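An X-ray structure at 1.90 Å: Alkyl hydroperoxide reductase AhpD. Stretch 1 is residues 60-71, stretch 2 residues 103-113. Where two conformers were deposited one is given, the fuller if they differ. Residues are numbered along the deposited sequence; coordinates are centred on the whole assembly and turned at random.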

# COMPACT_ATOMS: atom_id res chain seq x y z
N ALA A 60 -7.96 15.31 0.51
CA ALA A 60 -7.06 14.80 1.56
C ALA A 60 -7.74 13.71 2.39
O ALA A 60 -7.12 12.72 2.72
CB ALA A 60 -6.57 15.92 2.46
N MET A 61 -9.02 13.90 2.70
CA MET A 61 -9.77 12.89 3.49
C MET A 61 -9.92 11.58 2.73
O MET A 61 -9.71 10.51 3.30
CB MET A 61 -11.15 13.40 3.89
CG MET A 61 -11.98 12.34 4.64
SD MET A 61 -11.17 11.73 6.14
CE MET A 61 -11.57 13.18 7.10
N ALA A 62 -10.24 11.65 1.44
CA ALA A 62 -10.27 10.46 0.61
C ALA A 62 -8.96 9.71 0.61
O ALA A 62 -8.95 8.47 0.76
CB ALA A 62 -10.69 10.78 -0.81
N LEU A 63 -7.86 10.44 0.47
CA LEU A 63 -6.52 9.87 0.48
C LEU A 63 -6.16 9.26 1.84
O LEU A 63 -5.54 8.20 1.91
CB LEU A 63 -5.48 10.96 0.12
CG LEU A 63 -5.48 11.38 -1.33
CD1 LEU A 63 -4.74 12.71 -1.53
CD2 LEU A 63 -4.80 10.33 -2.15
N ALA A 64 -6.56 9.93 2.91
CA ALA A 64 -6.36 9.40 4.25
C ALA A 64 -7.06 8.07 4.50
O ALA A 64 -6.51 7.20 5.19
CB ALA A 64 -6.79 10.44 5.30
N VAL A 65 -8.28 7.93 3.96
CA VAL A 65 -9.04 6.70 4.05
C VAL A 65 -8.34 5.64 3.20
O VAL A 65 -8.11 4.49 3.68
CB VAL A 65 -10.51 6.93 3.64
CG1 VAL A 65 -11.26 5.64 3.38
CG2 VAL A 65 -11.20 7.78 4.70
N ALA A 66 -7.99 6.00 1.98
CA ALA A 66 -7.32 5.05 1.09
C ALA A 66 -5.99 4.56 1.65
O ALA A 66 -5.67 3.41 1.50
CB ALA A 66 -7.09 5.64 -0.30
N LYS A 67 -5.27 5.44 2.35
CA LYS A 67 -4.02 5.10 3.01
C LYS A 67 -4.20 4.47 4.41
O LYS A 67 -3.22 4.13 5.06
CB LYS A 67 -3.14 6.35 3.17
CG LYS A 67 -2.65 6.97 1.86
CD LYS A 67 -1.69 6.06 1.13
CE LYS A 67 -0.28 6.04 1.71
NZ LYS A 67 0.50 4.97 1.01
N GLN A 68 -5.44 4.36 4.88
CA GLN A 68 -5.74 3.67 6.15
C GLN A 68 -4.93 4.25 7.29
O GLN A 68 -4.40 3.52 8.10
CB GLN A 68 -5.48 2.16 6.00
CG GLN A 68 -6.25 1.57 4.83
CD GLN A 68 -6.04 0.07 4.58
OE1 GLN A 68 -6.54 -0.46 3.59
NE2 GLN A 68 -5.29 -0.60 5.44
N CYS A 69 -4.93 5.58 7.37
CA CYS A 69 -4.10 6.30 8.29
C CYS A 69 -4.98 7.03 9.34
O CYS A 69 -5.52 8.08 9.07
CB CYS A 69 -3.25 7.30 7.54
SG CYS A 69 -2.05 8.05 8.67
N PRO A 70 -5.14 6.43 10.54
CA PRO A 70 -6.05 7.04 11.57
C PRO A 70 -5.65 8.45 11.96
O PRO A 70 -6.51 9.31 12.10
CB PRO A 70 -5.91 6.09 12.77
CG PRO A 70 -5.57 4.77 12.17
CD PRO A 70 -4.63 5.13 11.00
N GLY A 71 -4.35 8.71 12.02
CA GLY A 71 -3.85 10.04 12.27
C GLY A 71 -4.28 11.06 11.26
O GLY A 71 -4.80 12.13 11.63
N GLY A 103 -13.63 -3.26 0.38
CA GLY A 103 -13.90 -3.54 1.82
C GLY A 103 -13.04 -2.79 2.80
O GLY A 103 -13.56 -2.14 3.73
N PRO A 104 -11.71 -2.81 2.61
CA PRO A 104 -10.84 -2.09 3.53
C PRO A 104 -11.14 -0.59 3.63
O PRO A 104 -11.16 -0.03 4.74
CB PRO A 104 -9.44 -2.35 2.96
CG PRO A 104 -9.59 -3.71 2.36
CD PRO A 104 -10.94 -3.71 1.73
N SER A 105 -11.45 0.03 2.49
CA SER A 105 -11.81 1.43 2.50
C SER A 105 -13.15 1.70 3.14
O SER A 105 -13.31 2.72 3.79
CB SER A 105 -11.75 2.04 1.11
OG SER A 105 -10.40 2.08 0.68
N LEU A 106 -14.06 0.77 3.04
CA LEU A 106 -15.32 0.86 3.81
C LEU A 106 -15.07 0.89 5.31
O LEU A 106 -15.69 1.67 6.04
CB LEU A 106 -16.25 -0.27 3.42
CG LEU A 106 -17.64 -0.21 4.05
CD1 LEU A 106 -18.37 1.04 3.59
CD2 LEU A 106 -18.40 -1.47 3.67
N MET A 107 -14.13 0.08 5.79
CA MET A 107 -13.74 0.08 7.22
C MET A 107 -13.16 1.41 7.71
O MET A 107 -13.53 1.92 8.78
CB MET A 107 -12.70 -1.00 7.51
CG MET A 107 -13.07 -2.41 7.10
SD MET A 107 -14.53 -3.11 7.95
CE MET A 107 -15.85 -2.71 6.86
N TYR A 108 -12.28 2.02 6.92
CA TYR A 108 -11.76 3.33 7.27
C TYR A 108 -12.73 4.47 7.02
O TYR A 108 -12.61 5.55 7.63
CB TYR A 108 -10.36 3.56 6.61
CG TYR A 108 -9.36 2.70 7.32
CD1 TYR A 108 -8.75 3.14 8.49
CD2 TYR A 108 -9.08 1.40 6.88
CE1 TYR A 108 -7.87 2.34 9.18
CE2 TYR A 108 -8.22 0.58 7.58
CZ TYR A 108 -7.61 1.05 8.71
OH TYR A 108 -6.73 0.23 9.39
N ALA A 109 -13.70 4.27 6.12
CA ALA A 109 -14.74 5.29 5.94
C ALA A 109 -15.54 5.39 7.23
O ALA A 109 -15.94 6.48 7.64
CB ALA A 109 -15.62 4.95 4.76
N ALA A 110 -15.78 4.24 7.87
CA ALA A 110 -16.44 4.22 9.17
C ALA A 110 -15.66 5.02 10.19
O ALA A 110 -16.24 5.82 10.92
CB ALA A 110 -16.66 2.79 9.64
N GLU A 111 -14.35 4.86 10.22
CA GLU A 111 -13.49 5.66 11.10
C GLU A 111 -13.58 7.14 10.78
O GLU A 111 -13.62 7.98 11.70
CB GLU A 111 -12.01 5.22 10.99
CG GLU A 111 -11.74 3.84 11.54
CD GLU A 111 -10.33 3.69 12.13
OE1 GLU A 111 -9.50 4.65 12.10
OE2 GLU A 111 -10.05 2.58 12.64
N ALA A 112 -13.59 7.50 9.49
CA ALA A 112 -13.71 8.90 9.12
C ALA A 112 -15.04 9.55 9.62
O ALA A 112 -15.07 10.70 10.01
CB ALA A 112 -13.58 9.07 7.63
N LEU A 113 -16.13 8.81 9.51
CA LEU A 113 -17.43 9.34 9.94
C LEU A 113 -17.40 9.54 11.46
O LEU A 113 -17.84 10.56 11.95
CB LEU A 113 -18.56 8.41 9.56
CG LEU A 113 -19.95 8.93 9.93
CD1 LEU A 113 -20.23 10.28 9.29
CD2 LEU A 113 -21.01 7.94 9.53
O HOH W 1 -8.46 1.90 2.54

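Residues 60-66 end a helix that crosses helix 103-113 at 125°, with the axes 9.1 Å apart at closest approach. The backbones come nearest at Val65 and Tyr108, whose CA atoms lie 5.4 Å apart. Gln68 then stops the first helix in a Schellman turn: with positive phi, it lets Gln68 N bond to Val65 O (2.9 Å) and Cys69 N to Ala64 O (3.1 Å), and the chain restarts as a helix at Pro70.

No direct hydrogen bond joins the stretches; packing and one water do the work. Val65 is the knob, seated among Ser105, Tyr108, Ala109 and Ala112. Its CG1 lies 3.6 Å from Ser105 O, while its CG2 meets Ala112 CB at 4.0 Å. Small residues line most of this hole, so a beta-branched side chain can come close to the backbone. Met61 extends the apolar patch, SD to Ala112 CB at 3.9 Å.

Tyr108 buries the most area. Gln68 CB sits over one face of its ring, 3.6 Å from the centroid in a CH-pi contact, and Pro70 CG approaches the edge, 4.5 Å from Tyr108 CE1. Water 1 bridges three of the polar atoms: it is hydrogen-bonded to Ser105 OG (2.7 Å) and is placed to donate to Val65 O (2.9 Å) and Gln68 OE1 (3.2 Å), though it has too few protons for every acceptor in reach at once. Glu111 OE1, 3.9 Å from Pro70 CB, is buried without a partner.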